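Local coordinates for beta-n-acetylhexosaminidase (Streptomyces plicatus, PDB 1HP5), which hydrolyses terminal, non-reducing N-acetylhexosamine residues from their beta-linked conjugates, probably through substrate-assisted catalysis as in other family 20 glycosidases, at residues M163-R168 with L447-L452; H256-L261 with V272-Y277; T398-K403 with V443-W448. All blocks are in the same frame, centred on the assembly; numbering follows the deposited sequence.

Interaction 1 (M163-R168 with L447-L452). With NGT (3ar,5R,6S,7R,7ar-5-hydroxymethyl-2-methyl-5,6,7,7a-tetrahydro-3ah-pyrano[3,2-D]thiazole-6,7-diol), chain F.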
# COMPACT_ATOMS: atom_id res chain seq x y z
N MET A 163 -2.36 -0.52 3.11
CA MET A 163 -3.80 -0.55 3.23
C MET A 163 -4.29 0.76 3.81
O MET A 163 -3.63 1.35 4.66
CB MET A 163 -4.26 -1.70 4.13
CG MET A 163 -5.78 -1.82 4.23
SD MET A 163 -6.39 -2.59 5.76
CE MET A 163 -6.35 -1.16 6.88
N LEU A 164 -5.45 1.21 3.34
CA LEU A 164 -6.04 2.42 3.89
C LEU A 164 -7.45 2.06 4.33
O LEU A 164 -8.24 1.53 3.54
CB LEU A 164 -6.10 3.56 2.88
CG LEU A 164 -6.76 4.83 3.46
CD1 LEU A 164 -5.92 5.38 4.61
CD2 LEU A 164 -6.93 5.88 2.37
N ASP A 165 -7.75 2.33 5.59
CA ASP A 165 -9.07 2.07 6.15
C ASP A 165 -9.92 3.31 5.87
O ASP A 165 -9.66 4.38 6.42
CB ASP A 165 -8.93 1.82 7.66
CG ASP A 165 -10.26 1.82 8.40
OD1 ASP A 165 -11.33 1.89 7.75
OD2 ASP A 165 -10.23 1.74 9.64
N VAL A 166 -10.92 3.18 5.01
CA VAL A 166 -11.80 4.31 4.72
C VAL A 166 -13.17 4.07 5.33
O VAL A 166 -14.13 4.80 5.05
CB VAL A 166 -11.93 4.57 3.20
CG1 VAL A 166 -10.54 4.87 2.60
CG2 VAL A 166 -12.58 3.38 2.50
N SER A 167 -13.26 3.05 6.18
CA SER A 167 -14.50 2.70 6.85
C SER A 167 -14.67 3.42 8.18
O SER A 167 -15.76 3.92 8.48
CB SER A 167 -14.58 1.19 7.07
OG SER A 167 -14.58 0.50 5.83
N ARG A 168 -13.62 3.46 8.99
CA ARG A 168 -13.68 4.13 10.30
C ARG A 168 -13.88 5.62 10.07
O ARG A 168 -14.77 6.24 10.67
CB ARG A 168 -12.41 3.84 11.09
CG ARG A 168 -12.47 2.49 11.81
CD ARG A 168 -13.20 1.40 11.00
NE ARG A 168 -13.32 0.18 11.79
CZ ARG A 168 -12.32 -0.68 12.01
NH1 ARG A 168 -11.13 -0.45 11.48
NH2 ARG A 168 -12.51 -1.73 12.78
N LEU A 447 -3.05 1.00 7.50
CA LEU A 447 -3.28 2.24 8.22
C LEU A 447 -4.76 2.29 8.59
O LEU A 447 -5.59 2.69 7.76
CB LEU A 447 -2.90 3.45 7.35
CG LEU A 447 -3.12 4.83 7.98
CD1 LEU A 447 -2.55 4.87 9.39
CD2 LEU A 447 -2.47 5.89 7.10
N TRP A 448 -5.08 1.88 9.81
CA TRP A 448 -6.46 1.89 10.30
C TRP A 448 -6.79 3.31 10.73
O TRP A 448 -5.92 4.03 11.22
CB TRP A 448 -6.63 0.91 11.46
CG TRP A 448 -6.25 -0.48 11.09
CD1 TRP A 448 -5.04 -1.09 11.29
CD2 TRP A 448 -7.05 -1.43 10.38
NE1 TRP A 448 -5.05 -2.35 10.75
CE2 TRP A 448 -6.27 -2.59 10.19
CE3 TRP A 448 -8.37 -1.41 9.89
CZ2 TRP A 448 -6.76 -3.72 9.52
CZ3 TRP A 448 -8.86 -2.53 9.23
CH2 TRP A 448 -8.05 -3.68 9.05
N THR A 449 -8.04 3.71 10.59
CA THR A 449 -8.40 5.08 10.90
C THR A 449 -9.36 5.39 12.05
O THR A 449 -10.08 6.39 12.00
CB THR A 449 -8.89 5.78 9.62
OG1 THR A 449 -10.01 5.06 9.09
CG2 THR A 449 -7.77 5.79 8.57
N GLU A 450 -9.38 4.55 13.08
CA GLU A 450 -10.26 4.82 14.21
C GLU A 450 -9.99 6.22 14.75
O GLU A 450 -10.91 6.93 15.14
CB GLU A 450 -10.03 3.82 15.37
CG GLU A 450 -10.77 2.51 15.23
CD GLU A 450 -9.95 1.43 14.56
OE1 GLU A 450 -9.03 1.77 13.79
OE2 GLU A 450 -10.23 0.24 14.81
N THR A 451 -8.71 6.61 14.75
CA THR A 451 -8.29 7.90 15.30
C THR A 451 -7.81 8.95 14.30
O THR A 451 -7.36 10.02 14.70
CB THR A 451 -7.15 7.70 16.31
OG1 THR A 451 -5.94 7.36 15.61
CG2 THR A 451 -7.48 6.59 17.28
N LEU A 452 -7.91 8.65 13.01
CA LEU A 452 -7.44 9.57 11.99
C LEU A 452 -8.58 10.04 11.09
O LEU A 452 -9.29 9.22 10.50
CB LEU A 452 -6.35 8.89 11.17
CG LEU A 452 -5.30 8.17 12.04
CD1 LEU A 452 -4.39 7.32 11.16
CD2 LEU A 452 -4.50 9.20 12.83
C1 NGT F . -7.28 -5.02 14.16
C2 NGT F . -8.74 -5.09 13.62
C3 NGT F . -9.18 -3.73 12.98
C4 NGT F . -8.72 -2.51 13.79
C5 NGT F . -7.20 -2.58 14.04
C6 NGT F . -6.66 -1.41 14.87
C7 NGT F . -7.67 -6.37 12.06
C8 NGT F . -7.42 -7.37 10.95
N2 NGT F . -8.78 -6.14 12.61
S1 NGT F . -6.28 -5.47 12.66
O3 NGT F . -10.59 -3.72 12.81
O4 NGT F . -9.05 -1.33 13.08
O5 NGT F . -6.86 -3.83 14.75
O6 NGT F . -5.23 -1.44 14.92
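The terminal CE of Met163 sits over one face of the Trp448 indole. With CG anti to the backbone N (chi1 -177°) and the chain bent at its last torsion, the methionine sets CE 3.4 Å from the centroid of the six-membered ring, almost on the ring normal: a CH-pi contact, joined by a Met-aromatic one from SD. The opposite face of the indole carries the sugar ring of NGT. The backbones run parallel as strand partners, Leu447 N bonding to Met163 O and Asp165 N to Leu447 O. Asp165 OD1 takes the N-H of Ser167, an Asx turn, and that of Arg168, which extends it to an Asx motif. OD2 is gripped from opposite faces of the carboxylate plane, by Thr449 N at 3.1 Å in a straight bond (179°) and by Arg168 NH1 at 3.0 Å, a salt bridge with OD2 in the guanidinium plane. Thr449 OG1 adds a 2.8 Å bond to Asp165 O. Arg168 gives NH1 to NGT O4 and NH2 to NGT O3, each at 2.8 Å. Glu450 OE2 lies over a face of the guanidinium, 3.5 Å from NH1, a contact of charges alone, while accepting from NGT O4 at 2.6 Å. Lying between two carboxylates, the arginine probably tempers their repulsion; the bonds at O3 and O4 are consistent with both hydroxyls fixing the position of the sugar.

Interaction 2 (H256-L261 with V272-Y277). With NGT (3ar,5R,6S,7R,7ar-5-hydroxymethyl-2-methyl-5,6,7,7a-tetrahydro-3ah-pyrano[3,2-D]thiazole-6,7-diol), chain F.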
# COMPACT_ATOMS: atom_id res chain seq x y z
N HIS A 256 -17.16 -7.56 11.53
CA HIS A 256 -16.98 -6.17 11.10
C HIS A 256 -17.98 -5.82 10.01
O HIS A 256 -17.66 -5.14 9.03
CB HIS A 256 -15.55 -5.97 10.58
CG HIS A 256 -14.52 -5.88 11.66
ND1 HIS A 256 -14.28 -4.72 12.36
CD2 HIS A 256 -13.69 -6.82 12.18
CE1 HIS A 256 -13.35 -4.95 13.27
NE2 HIS A 256 -12.97 -6.21 13.18
N THR A 257 -19.22 -6.28 10.20
CA THR A 257 -20.27 -6.07 9.21
C THR A 257 -21.46 -5.23 9.68
O THR A 257 -22.52 -5.26 9.05
CB THR A 257 -20.80 -7.43 8.74
OG1 THR A 257 -21.05 -8.27 9.88
CG2 THR A 257 -19.78 -8.12 7.85
N ASN A 258 -21.31 -4.45 10.75
CA ASN A 258 -22.44 -3.67 11.23
C ASN A 258 -23.06 -2.70 10.23
O ASN A 258 -24.28 -2.53 10.21
CB ASN A 258 -22.11 -2.91 12.51
CG ASN A 258 -23.37 -2.46 13.24
OD1 ASN A 258 -24.10 -3.28 13.78
ND2 ASN A 258 -23.64 -1.16 13.22
N ALA A 259 -22.24 -2.04 9.41
CA ALA A 259 -22.78 -1.09 8.44
C ALA A 259 -23.80 -1.78 7.54
O ALA A 259 -24.87 -1.23 7.25
CB ALA A 259 -21.65 -0.48 7.61
N ALA A 260 -23.47 -2.98 7.09
CA ALA A 260 -24.36 -3.74 6.23
C ALA A 260 -25.59 -4.20 7.02
O ALA A 260 -26.72 -4.04 6.56
CB ALA A 260 -23.64 -4.95 5.66
N LEU A 261 -25.35 -4.75 8.21
CA LEU A 261 -26.43 -5.23 9.07
C LEU A 261 -27.40 -4.12 9.44
O LEU A 261 -28.61 -4.34 9.50
CB LEU A 261 -25.85 -5.87 10.34
CG LEU A 261 -25.03 -7.14 10.13
CD1 LEU A 261 -24.36 -7.57 11.43
CD2 LEU A 261 -25.94 -8.25 9.59
N VAL A 272 -33.83 -7.94 12.84
CA VAL A 272 -33.84 -6.55 13.30
C VAL A 272 -32.53 -5.87 12.94
O VAL A 272 -31.45 -6.44 13.15
CB VAL A 272 -34.02 -6.47 14.83
CG1 VAL A 272 -34.10 -5.01 15.26
CG2 VAL A 272 -35.27 -7.23 15.26
N ALA A 273 -32.62 -4.66 12.41
CA ALA A 273 -31.43 -3.90 12.03
C ALA A 273 -30.82 -3.16 13.21
O ALA A 273 -31.49 -2.41 13.91
CB ALA A 273 -31.78 -2.91 10.92
N PRO A 274 -29.52 -3.38 13.46
CA PRO A 274 -28.85 -2.71 14.58
C PRO A 274 -28.65 -1.24 14.22
O PRO A 274 -28.77 -0.85 13.06
CB PRO A 274 -27.50 -3.43 14.67
CG PRO A 274 -27.77 -4.76 14.03
CD PRO A 274 -28.64 -4.40 12.87
N PRO A 275 -28.36 -0.40 15.23
CA PRO A 275 -28.15 1.03 14.96
C PRO A 275 -26.83 1.18 14.21
O PRO A 275 -25.99 0.27 14.26
CB PRO A 275 -28.03 1.63 16.37
CG PRO A 275 -28.72 0.64 17.26
CD PRO A 275 -28.32 -0.68 16.67
N LEU A 276 -26.64 2.30 13.53
CA LEU A 276 -25.38 2.55 12.85
C LEU A 276 -24.37 2.67 13.99
O LEU A 276 -24.70 3.21 15.05
CB LEU A 276 -25.44 3.85 12.05
CG LEU A 276 -26.34 3.81 10.81
CD1 LEU A 276 -26.66 5.23 10.32
CD2 LEU A 276 -25.64 2.98 9.72
N TYR A 277 -23.16 2.18 13.79
CA TYR A 277 -22.15 2.23 14.84
C TYR A 277 -21.13 3.34 14.63
O TYR A 277 -20.57 3.47 13.55
CB TYR A 277 -21.44 0.87 14.93
CG TYR A 277 -20.42 0.79 16.03
CD1 TYR A 277 -20.77 1.03 17.36
CD2 TYR A 277 -19.10 0.45 15.75
CE1 TYR A 277 -19.84 0.93 18.38
CE2 TYR A 277 -18.15 0.35 16.76
CZ TYR A 277 -18.52 0.59 18.07
OH TYR A 277 -17.59 0.49 19.07
C1 NGT F . -7.28 -5.02 14.16
C2 NGT F . -8.74 -5.09 13.62
C3 NGT F . -9.18 -3.73 12.98
C4 NGT F . -8.72 -2.51 13.79
C5 NGT F . -7.20 -2.58 14.04
C6 NGT F . -6.66 -1.41 14.87
C7 NGT F . -7.67 -6.37 12.06
C8 NGT F . -7.42 -7.37 10.95
N2 NGT F . -8.78 -6.14 12.61
S1 NGT F . -6.28 -5.47 12.66
O3 NGT F . -10.59 -3.72 12.81
O4 NGT F . -9.05 -1.33 13.08
O5 NGT F . -6.86 -3.83 14.75
O6 NGT F . -5.23 -1.44 14.92
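The Asn258 side-chain amide is the flat group that carries this contact: its ND2 corner points in the amide's own plane at Pro275 O, while OD1 lies beside Pro274 CB. The 2.9 Å bond from ND2 to Pro275 O also lies in the carbonyl plane, and is close to straight (165°). CG stands anti to the backbone N (chi1 -162°), which carries the amide off the first turn of the helix to the passing loop. Tyr277 CB also packs against ND2, at 3.4 Å, before the phenol turns away to put its ring edge-to-face with Phe284 and its OH on Lys281 N. Apart from the amide, the contact is proline packing: Pro274 CD rests 3.4 Å from Leu261 O and 4.0 Å from Leu261 CB. The His256 imidazole, at the other end of 256-261, brings CE1 within 3.1 Å of NGT O3; Glu320 bonds to its NE2 and Asp197 to its ND1. The pairing sits at the outer margin of the catalytic domain, its centre about 28 Å from the centre of the chain and several of its residues partly exposed. Helix 258-263 follows strand 246-250 and starts just beyond His256, and 272-277 is part of the loop that doubles back along this helix before helix 292-307.

Interaction 3 (T398-K403 with V443-W448). With NGT (3ar,5R,6S,7R,7ar-5-hydroxymethyl-2-methyl-5,6,7,7a-tetrahydro-3ah-pyrano[3,2-D]thiazole-6,7-diol), chain F.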
# COMPACT_ATOMS: atom_id res chain seq x y z
N THR A 398 4.17 -3.39 11.39
CA THR A 398 3.79 -2.56 10.25
C THR A 398 2.48 -1.78 10.32
O THR A 398 2.11 -1.14 9.34
CB THR A 398 3.77 -3.42 8.98
OG1 THR A 398 2.66 -4.33 9.04
CG2 THR A 398 5.06 -4.22 8.86
N TYR A 399 1.78 -1.84 11.45
CA TYR A 399 0.54 -1.10 11.60
C TYR A 399 0.88 0.37 11.78
O TYR A 399 1.43 0.77 12.80
CB TYR A 399 -0.24 -1.63 12.82
CG TYR A 399 -1.17 -2.78 12.49
CD1 TYR A 399 -0.80 -3.74 11.55
CD2 TYR A 399 -2.42 -2.89 13.09
CE1 TYR A 399 -1.66 -4.77 11.19
CE2 TYR A 399 -3.30 -3.92 12.75
CZ TYR A 399 -2.91 -4.85 11.79
OH TYR A 399 -3.77 -5.84 11.38
N LEU A 400 0.55 1.18 10.77
CA LEU A 400 0.84 2.61 10.81
C LEU A 400 -0.03 3.37 11.80
O LEU A 400 0.25 4.52 12.12
CB LEU A 400 0.71 3.19 9.40
CG LEU A 400 1.61 2.43 8.41
CD1 LEU A 400 1.45 2.98 7.01
CD2 LEU A 400 3.06 2.54 8.88
N ASP A 401 -1.10 2.74 12.28
CA ASP A 401 -1.96 3.40 13.25
C ASP A 401 -1.47 3.18 14.67
O ASP A 401 -1.99 3.78 15.60
CB ASP A 401 -3.40 2.89 13.12
CG ASP A 401 -3.54 1.42 13.46
OD1 ASP A 401 -2.75 0.61 12.92
OD2 ASP A 401 -4.44 1.07 14.26
N MET A 402 -0.45 2.34 14.85
CA MET A 402 0.06 2.09 16.20
C MET A 402 0.95 3.25 16.65
O MET A 402 1.77 3.74 15.88
CB MET A 402 0.84 0.78 16.25
CG MET A 402 0.66 -0.01 17.56
SD MET A 402 -1.09 -0.38 17.86
CE MET A 402 -1.46 -1.40 16.40
N LYS A 403 0.79 3.67 17.90
CA LYS A 403 1.58 4.76 18.46
C LYS A 403 3.07 4.44 18.45
O LYS A 403 3.47 3.28 18.57
CB LYS A 403 1.15 5.05 19.90
CG LYS A 403 -0.25 5.64 20.02
CD LYS A 403 -0.61 5.94 21.48
CE LYS A 403 -1.98 6.61 21.57
NZ LYS A 403 -2.36 6.86 22.98
N VAL A 443 4.73 -8.25 2.22
CA VAL A 443 4.32 -7.52 3.41
C VAL A 443 3.29 -6.44 3.09
O VAL A 443 3.08 -6.09 1.93
CB VAL A 443 5.54 -6.83 4.05
CG1 VAL A 443 6.59 -7.86 4.44
CG2 VAL A 443 6.14 -5.83 3.06
N GLU A 444 2.65 -5.93 4.14
CA GLU A 444 1.68 -4.87 3.99
C GLU A 444 1.74 -3.95 5.20
O GLU A 444 1.95 -4.41 6.32
CB GLU A 444 0.25 -5.42 3.85
CG GLU A 444 -0.80 -4.31 3.78
CD GLU A 444 -2.16 -4.80 3.33
OE1 GLU A 444 -2.25 -5.34 2.21
OE2 GLU A 444 -3.13 -4.65 4.09
N ALA A 445 1.59 -2.66 4.95
CA ALA A 445 1.58 -1.66 6.01
C ALA A 445 0.15 -1.12 6.07
O ALA A 445 -0.25 -0.28 5.26
CB ALA A 445 2.56 -0.53 5.68
N PRO A 446 -0.65 -1.63 7.01
CA PRO A 446 -2.03 -1.16 7.11
C PRO A 446 -2.14 0.12 7.92
O PRO A 446 -1.43 0.31 8.91
CB PRO A 446 -2.76 -2.32 7.81
CG PRO A 446 -1.76 -3.47 7.81
CD PRO A 446 -0.43 -2.79 7.89
N LEU A 447 -3.05 1.00 7.50
CA LEU A 447 -3.28 2.24 8.22
C LEU A 447 -4.76 2.29 8.59
O LEU A 447 -5.59 2.69 7.76
CB LEU A 447 -2.90 3.45 7.35
CG LEU A 447 -3.12 4.83 7.98
CD1 LEU A 447 -2.55 4.87 9.39
CD2 LEU A 447 -2.47 5.89 7.10
N TRP A 448 -5.08 1.88 9.81
CA TRP A 448 -6.46 1.89 10.30
C TRP A 448 -6.79 3.31 10.73
O TRP A 448 -5.92 4.03 11.22
CB TRP A 448 -6.63 0.91 11.46
CG TRP A 448 -6.25 -0.48 11.09
CD1 TRP A 448 -5.04 -1.09 11.29
CD2 TRP A 448 -7.05 -1.43 10.38
NE1 TRP A 448 -5.05 -2.35 10.75
CE2 TRP A 448 -6.27 -2.59 10.19
CE3 TRP A 448 -8.37 -1.41 9.89
CZ2 TRP A 448 -6.76 -3.72 9.52
CZ3 TRP A 448 -8.86 -2.53 9.23
CH2 TRP A 448 -8.05 -3.68 9.05
C1 NGT F . -7.28 -5.02 14.16
C2 NGT F . -8.74 -5.09 13.62
C3 NGT F . -9.18 -3.73 12.98
C4 NGT F . -8.72 -2.51 13.79
C5 NGT F . -7.20 -2.58 14.04
C6 NGT F . -6.66 -1.41 14.87
C7 NGT F . -7.67 -6.37 12.06
C8 NGT F . -7.42 -7.37 10.95
N2 NGT F . -8.78 -6.14 12.61
S1 NGT F . -6.28 -5.47 12.66
O3 NGT F . -10.59 -3.72 12.81
O4 NGT F . -9.05 -1.33 13.08
O5 NGT F . -6.86 -3.83 14.75
O6 NGT F . -5.23 -1.44 14.92
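The 398-401 part of the loop runs alongside the end of strand 440-447 in nearly the same direction, 12° apart, with Leu400 N giving a 2.9 Å bond to Pro446 O and Ala445 CA making a CA-H...O contact with Thr398 O. Thr398 joins in from its side chain: OG1, placed between the backbone N and the carbonyl carbon, donates to Glu444 O at 2.8 Å, in the plane of that carbonyl. Pro446 touches two neighbours at once, its CD against Thr398 and its CG 3.6 Å from Tyr399 CE1. Leu400 packs its CD1 on Ala445 CB and its CB on Leu447 CD1, in a greasy layer that Tyr179 of helix 173-184 and Val469 of helix 465-474 help to cover. All this happens at the carboxyl-terminal ends of neighbouring strands in the (beta/alpha)8 barrel of the family, where the loops build the active site; 398-403 belongs to the loop that follows strand 389-392. A type I beta turn from Tyr399 to Met402 carries this loop past the strand end. The two aromatic rings on the pocket side, Tyr399 and Trp448, meet obliquely, with planes at 45° and centroids 4.7 Å apart, Tyr399 CE2 coming nearest to the indole nitrogen. Asp401 lies side by side with Trp448, its carboxylate steeply inclined to the indole and OD1 at the ring edge, 3.3 Å from CD1. Because chi1 (64°) tucks CG between the backbone N and the carbonyl carbon, OD2 is delivered to the ligand and accepts from NGT O6 at 2.7 Å. OD1 has no hydrogen-bonding partner in the model, although the contact buries it.

In the fold
From the N terminus, strand 159-165 comes first, and interaction 1 closes a loop of 278 residues by pairing its end with the end of strand 440-447. Interaction 2 is enclosed in that span: it closes a short local loop after strand 246-250, and is complete before interaction 3 opens. Interaction 3 then brings the loop after strand 389-392 onto strand 440-447, so that it ends on the same stretch as interaction 1, sharing Leu447 and Trp448, with Met163 N probably bonded to Ala445 O between them. Interaction 2 touches interaction 1 through His256 and Arg168. All three have a residue at NGT, interaction 2 through His256 alone.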